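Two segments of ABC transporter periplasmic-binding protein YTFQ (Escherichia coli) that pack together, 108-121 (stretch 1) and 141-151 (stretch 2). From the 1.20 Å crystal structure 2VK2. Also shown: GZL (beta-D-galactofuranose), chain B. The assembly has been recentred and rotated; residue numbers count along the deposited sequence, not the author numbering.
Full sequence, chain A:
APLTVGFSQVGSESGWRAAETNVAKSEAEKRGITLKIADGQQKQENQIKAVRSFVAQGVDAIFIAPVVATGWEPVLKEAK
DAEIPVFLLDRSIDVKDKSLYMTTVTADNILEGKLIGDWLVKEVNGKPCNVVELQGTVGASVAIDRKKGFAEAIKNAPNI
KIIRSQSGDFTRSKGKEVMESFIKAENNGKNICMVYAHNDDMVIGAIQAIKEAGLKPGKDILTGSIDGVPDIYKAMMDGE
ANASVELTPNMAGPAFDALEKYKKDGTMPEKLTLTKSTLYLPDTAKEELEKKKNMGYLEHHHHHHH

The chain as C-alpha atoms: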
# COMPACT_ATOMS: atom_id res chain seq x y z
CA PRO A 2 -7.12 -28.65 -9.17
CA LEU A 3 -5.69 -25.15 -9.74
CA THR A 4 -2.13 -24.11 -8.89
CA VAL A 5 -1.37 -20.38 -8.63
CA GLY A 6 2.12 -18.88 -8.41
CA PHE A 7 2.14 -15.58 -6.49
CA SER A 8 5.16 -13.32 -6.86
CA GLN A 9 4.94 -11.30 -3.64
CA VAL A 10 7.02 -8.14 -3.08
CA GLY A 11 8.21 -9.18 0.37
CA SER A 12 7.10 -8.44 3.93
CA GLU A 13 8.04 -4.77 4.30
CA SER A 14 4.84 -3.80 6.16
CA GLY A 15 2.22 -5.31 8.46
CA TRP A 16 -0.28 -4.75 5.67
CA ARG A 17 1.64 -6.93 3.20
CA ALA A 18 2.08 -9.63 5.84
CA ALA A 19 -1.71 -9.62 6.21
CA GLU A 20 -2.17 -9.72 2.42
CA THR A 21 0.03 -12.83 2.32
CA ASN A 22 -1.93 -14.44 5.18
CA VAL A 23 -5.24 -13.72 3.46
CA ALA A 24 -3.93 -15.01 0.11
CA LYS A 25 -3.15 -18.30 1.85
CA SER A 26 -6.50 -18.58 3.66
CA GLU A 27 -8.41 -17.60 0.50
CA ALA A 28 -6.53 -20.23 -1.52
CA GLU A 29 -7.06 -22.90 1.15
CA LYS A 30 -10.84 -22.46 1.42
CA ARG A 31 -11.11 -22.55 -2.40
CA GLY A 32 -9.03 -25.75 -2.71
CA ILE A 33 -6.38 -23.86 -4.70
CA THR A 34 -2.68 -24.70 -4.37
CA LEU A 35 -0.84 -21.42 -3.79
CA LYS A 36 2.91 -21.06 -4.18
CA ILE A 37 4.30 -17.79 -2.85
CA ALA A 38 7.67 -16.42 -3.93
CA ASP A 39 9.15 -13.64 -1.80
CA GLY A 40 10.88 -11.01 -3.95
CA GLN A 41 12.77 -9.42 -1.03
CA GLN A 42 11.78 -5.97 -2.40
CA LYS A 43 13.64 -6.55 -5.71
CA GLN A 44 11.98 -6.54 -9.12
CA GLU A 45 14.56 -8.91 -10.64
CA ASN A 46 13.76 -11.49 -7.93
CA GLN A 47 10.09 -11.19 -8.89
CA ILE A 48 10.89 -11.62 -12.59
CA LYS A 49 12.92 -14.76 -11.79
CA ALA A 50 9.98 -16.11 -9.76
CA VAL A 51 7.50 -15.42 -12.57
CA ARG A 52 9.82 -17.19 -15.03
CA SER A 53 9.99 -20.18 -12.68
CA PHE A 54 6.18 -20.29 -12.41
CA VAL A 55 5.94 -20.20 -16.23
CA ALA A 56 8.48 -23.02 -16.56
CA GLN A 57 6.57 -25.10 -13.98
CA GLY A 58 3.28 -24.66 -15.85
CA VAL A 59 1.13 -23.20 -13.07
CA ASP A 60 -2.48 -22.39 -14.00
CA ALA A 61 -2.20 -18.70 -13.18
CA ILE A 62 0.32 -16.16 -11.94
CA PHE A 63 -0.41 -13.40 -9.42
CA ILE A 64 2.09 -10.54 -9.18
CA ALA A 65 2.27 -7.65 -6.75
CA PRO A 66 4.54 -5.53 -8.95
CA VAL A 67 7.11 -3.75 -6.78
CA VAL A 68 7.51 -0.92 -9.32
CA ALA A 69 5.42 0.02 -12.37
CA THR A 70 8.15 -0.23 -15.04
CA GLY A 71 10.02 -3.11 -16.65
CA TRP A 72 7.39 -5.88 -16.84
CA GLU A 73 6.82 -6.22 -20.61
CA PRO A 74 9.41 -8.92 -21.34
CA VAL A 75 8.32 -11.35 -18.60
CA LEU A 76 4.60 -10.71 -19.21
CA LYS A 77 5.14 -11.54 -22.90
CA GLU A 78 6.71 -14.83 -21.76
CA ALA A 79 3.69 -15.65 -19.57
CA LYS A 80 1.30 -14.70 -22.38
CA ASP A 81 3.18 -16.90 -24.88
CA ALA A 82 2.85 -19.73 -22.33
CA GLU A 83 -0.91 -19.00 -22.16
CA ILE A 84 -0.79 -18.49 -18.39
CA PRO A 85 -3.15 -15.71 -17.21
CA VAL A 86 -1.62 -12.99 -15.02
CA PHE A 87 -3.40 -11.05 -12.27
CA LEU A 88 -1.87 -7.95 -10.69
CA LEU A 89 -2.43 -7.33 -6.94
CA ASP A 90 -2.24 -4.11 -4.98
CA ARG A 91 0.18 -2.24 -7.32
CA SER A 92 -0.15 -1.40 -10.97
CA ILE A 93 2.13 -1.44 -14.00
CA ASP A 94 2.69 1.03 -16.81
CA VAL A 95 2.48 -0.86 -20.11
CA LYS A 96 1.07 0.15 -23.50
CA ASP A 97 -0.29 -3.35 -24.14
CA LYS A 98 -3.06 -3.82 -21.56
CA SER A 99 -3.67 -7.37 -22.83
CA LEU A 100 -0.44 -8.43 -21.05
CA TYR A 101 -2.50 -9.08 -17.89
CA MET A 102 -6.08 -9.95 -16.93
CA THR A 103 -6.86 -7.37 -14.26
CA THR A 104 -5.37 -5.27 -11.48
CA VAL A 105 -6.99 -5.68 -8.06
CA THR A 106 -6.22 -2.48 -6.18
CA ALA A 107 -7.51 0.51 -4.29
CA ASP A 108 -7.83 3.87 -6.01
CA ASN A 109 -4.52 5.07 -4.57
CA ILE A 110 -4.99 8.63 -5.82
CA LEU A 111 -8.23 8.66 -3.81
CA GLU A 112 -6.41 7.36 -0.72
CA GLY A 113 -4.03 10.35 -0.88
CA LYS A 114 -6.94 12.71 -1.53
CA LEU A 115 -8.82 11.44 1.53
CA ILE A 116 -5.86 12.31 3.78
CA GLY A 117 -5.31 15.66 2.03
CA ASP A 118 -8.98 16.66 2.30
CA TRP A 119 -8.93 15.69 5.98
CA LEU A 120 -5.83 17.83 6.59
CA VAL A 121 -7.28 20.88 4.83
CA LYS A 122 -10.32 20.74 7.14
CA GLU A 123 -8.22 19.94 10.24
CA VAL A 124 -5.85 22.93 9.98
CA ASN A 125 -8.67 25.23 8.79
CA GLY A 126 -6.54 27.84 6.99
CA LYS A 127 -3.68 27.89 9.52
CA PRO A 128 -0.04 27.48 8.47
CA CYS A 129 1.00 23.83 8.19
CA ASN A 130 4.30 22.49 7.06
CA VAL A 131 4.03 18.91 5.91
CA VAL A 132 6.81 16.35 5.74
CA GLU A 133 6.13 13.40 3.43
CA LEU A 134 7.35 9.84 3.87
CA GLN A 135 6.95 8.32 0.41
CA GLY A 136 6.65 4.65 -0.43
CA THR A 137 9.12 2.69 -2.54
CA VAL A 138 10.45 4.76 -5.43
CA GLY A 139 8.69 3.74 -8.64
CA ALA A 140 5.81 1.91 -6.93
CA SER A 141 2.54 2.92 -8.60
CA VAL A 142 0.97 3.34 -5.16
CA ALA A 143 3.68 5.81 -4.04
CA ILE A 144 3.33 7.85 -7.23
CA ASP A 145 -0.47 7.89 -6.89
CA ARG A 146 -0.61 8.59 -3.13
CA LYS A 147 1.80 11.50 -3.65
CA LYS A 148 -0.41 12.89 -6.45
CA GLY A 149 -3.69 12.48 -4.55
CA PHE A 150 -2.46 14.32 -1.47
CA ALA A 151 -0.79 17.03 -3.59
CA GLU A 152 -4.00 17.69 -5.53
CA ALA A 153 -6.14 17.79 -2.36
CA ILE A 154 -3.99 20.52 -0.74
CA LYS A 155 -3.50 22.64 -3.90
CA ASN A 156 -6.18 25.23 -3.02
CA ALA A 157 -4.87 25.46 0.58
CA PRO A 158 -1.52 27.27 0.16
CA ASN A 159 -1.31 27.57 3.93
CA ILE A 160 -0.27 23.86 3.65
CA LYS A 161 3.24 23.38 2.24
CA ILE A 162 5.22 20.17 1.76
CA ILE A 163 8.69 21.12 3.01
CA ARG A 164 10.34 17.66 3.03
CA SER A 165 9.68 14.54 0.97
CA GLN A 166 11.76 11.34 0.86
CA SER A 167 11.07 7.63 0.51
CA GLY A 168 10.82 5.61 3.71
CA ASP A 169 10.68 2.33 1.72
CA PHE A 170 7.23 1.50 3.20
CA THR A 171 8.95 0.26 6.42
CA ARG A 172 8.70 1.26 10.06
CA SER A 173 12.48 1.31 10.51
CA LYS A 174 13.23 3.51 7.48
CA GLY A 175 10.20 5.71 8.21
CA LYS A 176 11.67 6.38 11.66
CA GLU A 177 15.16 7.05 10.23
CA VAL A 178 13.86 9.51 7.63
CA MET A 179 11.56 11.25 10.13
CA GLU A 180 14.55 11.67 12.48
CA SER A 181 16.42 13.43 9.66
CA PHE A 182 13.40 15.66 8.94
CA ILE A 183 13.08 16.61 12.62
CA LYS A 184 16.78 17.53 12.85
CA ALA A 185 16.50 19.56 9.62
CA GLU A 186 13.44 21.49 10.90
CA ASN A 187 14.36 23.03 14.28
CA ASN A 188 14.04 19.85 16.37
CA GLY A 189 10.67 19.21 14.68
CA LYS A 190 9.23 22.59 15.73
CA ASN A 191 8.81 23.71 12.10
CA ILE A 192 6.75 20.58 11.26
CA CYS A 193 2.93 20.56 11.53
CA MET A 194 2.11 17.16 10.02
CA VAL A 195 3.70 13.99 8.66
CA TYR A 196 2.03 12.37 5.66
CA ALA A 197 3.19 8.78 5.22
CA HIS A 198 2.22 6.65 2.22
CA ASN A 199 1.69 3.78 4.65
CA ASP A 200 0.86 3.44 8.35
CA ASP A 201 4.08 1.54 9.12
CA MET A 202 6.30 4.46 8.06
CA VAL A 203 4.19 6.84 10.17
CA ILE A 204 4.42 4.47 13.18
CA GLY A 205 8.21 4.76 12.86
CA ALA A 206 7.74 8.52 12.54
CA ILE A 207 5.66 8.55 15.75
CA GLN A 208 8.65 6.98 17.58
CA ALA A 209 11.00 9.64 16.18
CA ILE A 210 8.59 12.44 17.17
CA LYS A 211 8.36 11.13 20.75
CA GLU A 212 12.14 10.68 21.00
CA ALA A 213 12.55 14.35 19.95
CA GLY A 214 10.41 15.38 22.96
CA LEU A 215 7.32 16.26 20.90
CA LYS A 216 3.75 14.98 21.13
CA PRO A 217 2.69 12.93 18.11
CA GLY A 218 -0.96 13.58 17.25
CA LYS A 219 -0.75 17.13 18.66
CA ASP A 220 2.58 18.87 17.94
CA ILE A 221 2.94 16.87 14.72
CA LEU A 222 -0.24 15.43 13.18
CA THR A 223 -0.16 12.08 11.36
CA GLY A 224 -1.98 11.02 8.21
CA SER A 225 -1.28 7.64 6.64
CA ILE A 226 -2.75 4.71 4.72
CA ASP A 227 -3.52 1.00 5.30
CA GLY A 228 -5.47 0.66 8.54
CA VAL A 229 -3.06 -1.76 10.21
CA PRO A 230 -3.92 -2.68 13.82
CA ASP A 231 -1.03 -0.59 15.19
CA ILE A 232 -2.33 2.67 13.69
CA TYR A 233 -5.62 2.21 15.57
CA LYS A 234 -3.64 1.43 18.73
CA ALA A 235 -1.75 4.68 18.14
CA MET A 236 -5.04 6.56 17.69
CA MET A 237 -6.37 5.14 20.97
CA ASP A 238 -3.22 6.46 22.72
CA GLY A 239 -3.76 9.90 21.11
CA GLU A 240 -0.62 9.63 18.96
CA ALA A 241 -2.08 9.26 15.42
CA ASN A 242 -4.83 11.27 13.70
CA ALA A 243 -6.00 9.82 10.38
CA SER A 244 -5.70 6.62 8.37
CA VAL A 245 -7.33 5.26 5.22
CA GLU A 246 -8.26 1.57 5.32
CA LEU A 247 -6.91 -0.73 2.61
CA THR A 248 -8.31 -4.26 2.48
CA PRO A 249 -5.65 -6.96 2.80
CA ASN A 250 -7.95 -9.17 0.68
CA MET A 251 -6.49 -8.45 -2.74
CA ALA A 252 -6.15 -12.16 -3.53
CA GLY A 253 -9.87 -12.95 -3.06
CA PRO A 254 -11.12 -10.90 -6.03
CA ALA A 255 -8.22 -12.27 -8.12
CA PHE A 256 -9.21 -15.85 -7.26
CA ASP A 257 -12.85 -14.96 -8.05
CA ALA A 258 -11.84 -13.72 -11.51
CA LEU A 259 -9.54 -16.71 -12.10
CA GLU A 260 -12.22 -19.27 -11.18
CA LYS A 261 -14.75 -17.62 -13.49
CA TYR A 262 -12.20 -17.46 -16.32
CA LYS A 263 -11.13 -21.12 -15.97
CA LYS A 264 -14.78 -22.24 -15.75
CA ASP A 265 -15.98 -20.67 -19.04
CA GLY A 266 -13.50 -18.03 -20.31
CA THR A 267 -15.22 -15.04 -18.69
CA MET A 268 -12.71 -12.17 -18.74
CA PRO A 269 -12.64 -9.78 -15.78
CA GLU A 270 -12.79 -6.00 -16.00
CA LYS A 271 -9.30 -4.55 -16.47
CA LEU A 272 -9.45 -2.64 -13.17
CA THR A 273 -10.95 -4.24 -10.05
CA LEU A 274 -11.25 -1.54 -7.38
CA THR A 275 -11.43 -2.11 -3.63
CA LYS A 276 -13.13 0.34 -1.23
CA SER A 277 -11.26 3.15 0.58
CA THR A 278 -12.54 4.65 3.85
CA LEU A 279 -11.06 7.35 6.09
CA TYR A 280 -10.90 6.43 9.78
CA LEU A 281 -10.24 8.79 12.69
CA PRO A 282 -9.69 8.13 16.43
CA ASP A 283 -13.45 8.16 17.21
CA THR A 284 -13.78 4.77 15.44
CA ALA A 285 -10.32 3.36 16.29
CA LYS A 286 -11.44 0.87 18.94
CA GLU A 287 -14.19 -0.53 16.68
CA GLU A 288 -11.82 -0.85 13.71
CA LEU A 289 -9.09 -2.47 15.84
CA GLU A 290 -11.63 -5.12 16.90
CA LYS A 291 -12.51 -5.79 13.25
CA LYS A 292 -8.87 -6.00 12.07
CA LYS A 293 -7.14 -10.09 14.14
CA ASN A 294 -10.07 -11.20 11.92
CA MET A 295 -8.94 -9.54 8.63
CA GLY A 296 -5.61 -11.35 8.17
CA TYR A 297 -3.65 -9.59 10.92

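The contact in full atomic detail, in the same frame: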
# COMPACT_ATOMS: atom_id res chain seq x y z
N ASP A 108 -8.10 2.62 -5.30
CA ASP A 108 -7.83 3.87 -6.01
C ASP A 108 -6.85 4.62 -5.11
O ASP A 108 -7.25 5.22 -4.11
CB ASP A 108 -9.12 4.64 -6.22
CG ASP A 108 -8.91 5.98 -6.91
OD1 ASP A 108 -7.76 6.46 -6.98
OD2 ASP A 108 -9.93 6.56 -7.36
N ASN A 109 -5.57 4.56 -5.44
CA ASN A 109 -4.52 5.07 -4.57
C ASN A 109 -4.41 6.59 -4.63
O ASN A 109 -3.94 7.22 -3.68
CB ASN A 109 -3.19 4.39 -4.89
CG ASN A 109 -3.29 2.88 -4.83
OD1 ASN A 109 -3.57 2.30 -3.78
ND2 ASN A 109 -3.09 2.24 -5.97
N ILE A 110 -4.86 7.18 -5.74
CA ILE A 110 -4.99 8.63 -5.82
C ILE A 110 -6.04 9.08 -4.81
O ILE A 110 -5.82 10.02 -4.04
CB ILE A 110 -5.37 9.10 -7.25
CG1 ILE A 110 -4.28 8.68 -8.25
CG2 ILE A 110 -5.56 10.61 -7.26
CD1 ILE A 110 -4.56 9.10 -9.68
N LEU A 111 -7.18 8.39 -4.79
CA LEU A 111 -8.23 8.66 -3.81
C LEU A 111 -7.73 8.55 -2.37
O LEU A 111 -8.07 9.38 -1.54
CB LEU A 111 -9.43 7.73 -4.01
CG LEU A 111 -10.54 7.81 -2.96
CD1 LEU A 111 -11.20 9.19 -2.97
CD2 LEU A 111 -11.56 6.71 -3.19
N GLU A 112 -6.95 7.53 -2.07
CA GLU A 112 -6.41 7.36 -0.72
C GLU A 112 -5.64 8.61 -0.29
O GLU A 112 -5.83 9.10 0.83
CB GLU A 112 -5.48 6.15 -0.65
CG GLU A 112 -6.18 4.81 -0.77
CD GLU A 112 -5.20 3.66 -0.85
OE1 GLU A 112 -4.12 3.87 -1.44
OE2 GLU A 112 -5.50 2.57 -0.33
N GLY A 113 -4.78 9.12 -1.16
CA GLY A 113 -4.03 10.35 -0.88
C GLY A 113 -4.93 11.56 -0.73
O GLY A 113 -4.72 12.40 0.14
N LYS A 114 -5.95 11.64 -1.58
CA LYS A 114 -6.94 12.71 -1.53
C LYS A 114 -7.71 12.72 -0.22
O LYS A 114 -7.98 13.78 0.34
CB LYS A 114 -7.91 12.57 -2.70
CG LYS A 114 -8.98 13.64 -2.78
CD LYS A 114 -9.89 13.38 -3.96
CE LYS A 114 -10.90 14.49 -4.16
NZ LYS A 114 -11.81 14.62 -3.00
N LEU A 115 -8.08 11.54 0.27
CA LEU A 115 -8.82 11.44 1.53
C LEU A 115 -8.02 12.04 2.69
O LEU A 115 -8.58 12.76 3.52
CB LEU A 115 -9.20 9.99 1.83
CG LEU A 115 -10.29 9.40 0.93
CD1 LEU A 115 -10.42 7.90 1.18
CD2 LEU A 115 -11.63 10.10 1.14
N ILE A 116 -6.73 11.75 2.74
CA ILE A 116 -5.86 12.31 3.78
C ILE A 116 -5.67 13.82 3.58
O ILE A 116 -5.73 14.59 4.55
CB ILE A 116 -4.48 11.61 3.83
CG1 ILE A 116 -4.63 10.14 4.26
CG2 ILE A 116 -3.53 12.35 4.76
CD1 ILE A 116 -5.16 9.96 5.68
N GLY A 117 -5.46 14.25 2.34
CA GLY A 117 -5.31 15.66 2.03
C GLY A 117 -6.53 16.49 2.38
O GLY A 117 -6.42 17.55 2.99
N ASP A 118 -7.71 15.99 1.99
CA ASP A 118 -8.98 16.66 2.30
C ASP A 118 -9.16 16.77 3.81
O ASP A 118 -9.59 17.81 4.32
CB ASP A 118 -10.17 15.89 1.70
CG ASP A 118 -10.26 16.00 0.19
OD1 ASP A 118 -9.55 16.83 -0.42
OD2 ASP A 118 -11.06 15.24 -0.39
N TRP A 119 -8.85 15.69 4.52
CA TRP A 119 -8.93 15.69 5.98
C TRP A 119 -8.03 16.78 6.57
O TRP A 119 -8.46 17.54 7.44
CB TRP A 119 -8.56 14.32 6.56
CG TRP A 119 -8.31 14.40 8.02
CD1 TRP A 119 -9.24 14.42 9.02
CD2 TRP A 119 -7.03 14.55 8.66
NE1 TRP A 119 -8.62 14.55 10.24
CE2 TRP A 119 -7.27 14.63 10.05
CE3 TRP A 119 -5.72 14.62 8.20
CZ2 TRP A 119 -6.24 14.78 10.97
CZ3 TRP A 119 -4.69 14.76 9.12
CH2 TRP A 119 -4.96 14.83 10.49
N LEU A 120 -6.80 16.86 6.08
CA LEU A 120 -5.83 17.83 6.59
C LEU A 120 -6.27 19.27 6.35
O LEU A 120 -6.15 20.11 7.24
CB LEU A 120 -4.45 17.60 5.96
CG LEU A 120 -3.34 18.52 6.47
CD1 LEU A 120 -3.05 18.27 7.95
CD2 LEU A 120 -2.08 18.33 5.65
N VAL A 121 -6.79 19.55 5.16
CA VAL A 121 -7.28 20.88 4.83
C VAL A 121 -8.33 21.33 5.85
O VAL A 121 -8.28 22.45 6.36
CB VAL A 121 -7.88 20.93 3.40
CG1 VAL A 121 -8.58 22.26 3.15
CG2 VAL A 121 -6.78 20.72 2.36
N SER A 141 3.69 2.17 -8.11
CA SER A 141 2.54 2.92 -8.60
C SER A 141 1.81 3.59 -7.44
O SER A 141 1.36 4.73 -7.55
CB SER A 141 1.56 2.02 -9.37
OG SER A 141 0.89 1.12 -8.50
N VAL A 142 1.71 2.87 -6.33
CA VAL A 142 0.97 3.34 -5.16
C VAL A 142 1.64 4.56 -4.52
O VAL A 142 0.94 5.43 -3.99
CB VAL A 142 0.77 2.21 -4.12
CG1 VAL A 142 -0.13 1.13 -4.70
CG2 VAL A 142 2.09 1.63 -3.67
N ALA A 143 2.97 4.64 -4.56
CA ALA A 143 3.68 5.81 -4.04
C ALA A 143 3.46 7.02 -4.94
O ALA A 143 3.18 8.11 -4.47
CB ALA A 143 5.17 5.50 -3.90
N ILE A 144 3.58 6.80 -6.25
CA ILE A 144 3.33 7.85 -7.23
C ILE A 144 1.91 8.40 -7.07
O ILE A 144 1.70 9.62 -7.04
CB ILE A 144 3.55 7.32 -8.66
CG1 ILE A 144 5.03 6.99 -8.89
CG2 ILE A 144 3.06 8.33 -9.69
CD1 ILE A 144 5.28 6.10 -10.09
N ASP A 145 0.94 7.50 -6.95
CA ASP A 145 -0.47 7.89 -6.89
C ASP A 145 -0.85 8.53 -5.56
O ASP A 145 -1.60 9.51 -5.54
CB ASP A 145 -1.37 6.68 -7.17
CG ASP A 145 -1.32 6.23 -8.62
OD1 ASP A 145 -0.73 6.94 -9.46
OD2 ASP A 145 -1.88 5.15 -8.90
N ARG A 146 -0.34 8.00 -4.45
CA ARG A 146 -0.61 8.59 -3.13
C ARG A 146 0.02 9.97 -3.00
O ARG A 146 -0.55 10.85 -2.36
CB ARG A 146 -0.14 7.67 -2.01
CG ARG A 146 -1.06 6.49 -1.83
CD ARG A 146 -0.48 5.43 -0.94
NE ARG A 146 -1.40 4.31 -0.86
CZ ARG A 146 -1.09 3.13 -0.33
NH1 ARG A 146 0.13 2.91 0.15
NH2 ARG A 146 -1.99 2.16 -0.31
N LYS A 147 1.19 10.17 -3.60
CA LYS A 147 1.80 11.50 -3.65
C LYS A 147 0.90 12.46 -4.42
O LYS A 147 0.62 13.57 -3.95
CB LYS A 147 3.19 11.43 -4.29
CG LYS A 147 3.88 12.77 -4.39
CD LYS A 147 5.37 12.63 -4.62
CE LYS A 147 6.07 13.98 -4.62
NZ LYS A 147 5.79 14.77 -3.38
N LYS A 148 0.44 12.04 -5.60
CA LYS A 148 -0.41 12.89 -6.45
C LYS A 148 -1.73 13.24 -5.77
O LYS A 148 -2.16 14.39 -5.81
CB LYS A 148 -0.69 12.21 -7.80
CG LYS A 148 -1.58 13.04 -8.73
CD LYS A 148 -1.97 12.28 -9.99
CE LYS A 148 -3.00 13.04 -10.81
NZ LYS A 148 -3.65 12.17 -11.83
N GLY A 149 -2.39 12.25 -5.18
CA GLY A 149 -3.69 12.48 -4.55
C GLY A 149 -3.65 13.51 -3.43
O GLY A 149 -4.49 14.40 -3.36
N PHE A 150 -2.65 13.38 -2.57
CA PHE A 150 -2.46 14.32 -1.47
C PHE A 150 -2.13 15.71 -2.00
O PHE A 150 -2.70 16.70 -1.55
CB PHE A 150 -1.35 13.82 -0.55
CG PHE A 150 -1.10 14.69 0.65
CD1 PHE A 150 -1.87 14.55 1.80
CD2 PHE A 150 -0.08 15.62 0.64
CE1 PHE A 150 -1.64 15.35 2.92
CE2 PHE A 150 0.16 16.42 1.75
CZ PHE A 150 -0.62 16.28 2.89
N ALA A 151 -1.21 15.77 -2.97
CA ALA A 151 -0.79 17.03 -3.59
C ALA A 151 -1.97 17.79 -4.20
O ALA A 151 -2.09 19.01 -4.03
CB ALA A 151 0.27 16.78 -4.65
C6 GZL B . -0.73 -1.13 -1.23
C5 GZL B . 0.60 -1.30 -1.32
C4 GZL B . 1.59 -0.89 -0.24
C3 GZL B . 1.14 -0.58 1.16
C2 GZL B . 1.93 -1.18 2.04
O6 GZL B . -1.55 -1.49 -2.22
O5 GZL B . 1.12 -1.77 -2.46
O4 GZL B . 2.56 -1.93 -0.05
O3 GZL B . 0.14 0.25 1.43
C1 GZL B . 2.90 -2.06 1.34
O2 GZL B . 1.90 -1.10 3.37
O1 GZL B . 4.24 -1.63 1.55
O HOH W 1 -4.52 4.86 -8.16

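Helices 109-121 and 141-151 run in broadly the same direction, their axes inclined at 37° and only 6.4 Å apart at closest approach, and together they bury 623 Å². At the start of stretch 2, Val-142 lies against Asn-109, and its CG2 comes within 3.7 Å of GZL O5, so this small branched residue packs against both the neighbouring helix and the sugar.

One turn on, Asp-145 points toward stretch 1, its CB 3.7 Å from Asn-109 CB. Its carboxylate is linked to the first turn of the other helix through water 1, which donates to Asp-145 OD2 (2.8 Å) and accepts from Asn-109 N (2.9 Å), a backbone amide left free at the helix start.

Arg-146 leaves its helix sideways, but its extended chain brings the guanidinium to Glu-112. NE and NH2 of Arg-146 both donate to Glu-112 OE1, at 2.8 and 3.0 Å, forming a buried salt bridge near the guanidinium plane. Arg-146 NH1 meanwhile donates to GZL O3 (3.0 Å), so one side chain joins the helix contact to the ligand of this periplasmic binding protein.

Lys-148 contributes at the exposed margin, its aliphatic chain running out beside Ile-110 until NZ lies 3.9 Å from Ile-110 CD1.

The backbones come closest at Gly-149, where Gly-149 CA is 4.3 Å from Gly-113 CA. A CB on Gly-149 would lie 2.0 Å from Ile-110 O, and one on Gly-113 would lie 2.5 Å from Arg-146 O; two glycines therefore suit this crossing. Instead, Gly-149 CA makes a CA-H...O contact with Ile-110 O (3.3 Å).

Phe-150 completes the interface as a knob among Gly-113, Ile-116, Gly-117 and Leu-120. Its CD1 reaches Gly-117 CA at 3.6 Å, where no side chain intervenes, while Leu-120 CD2 meets CZ of Phe-150 at the ring edge (3.7 Å).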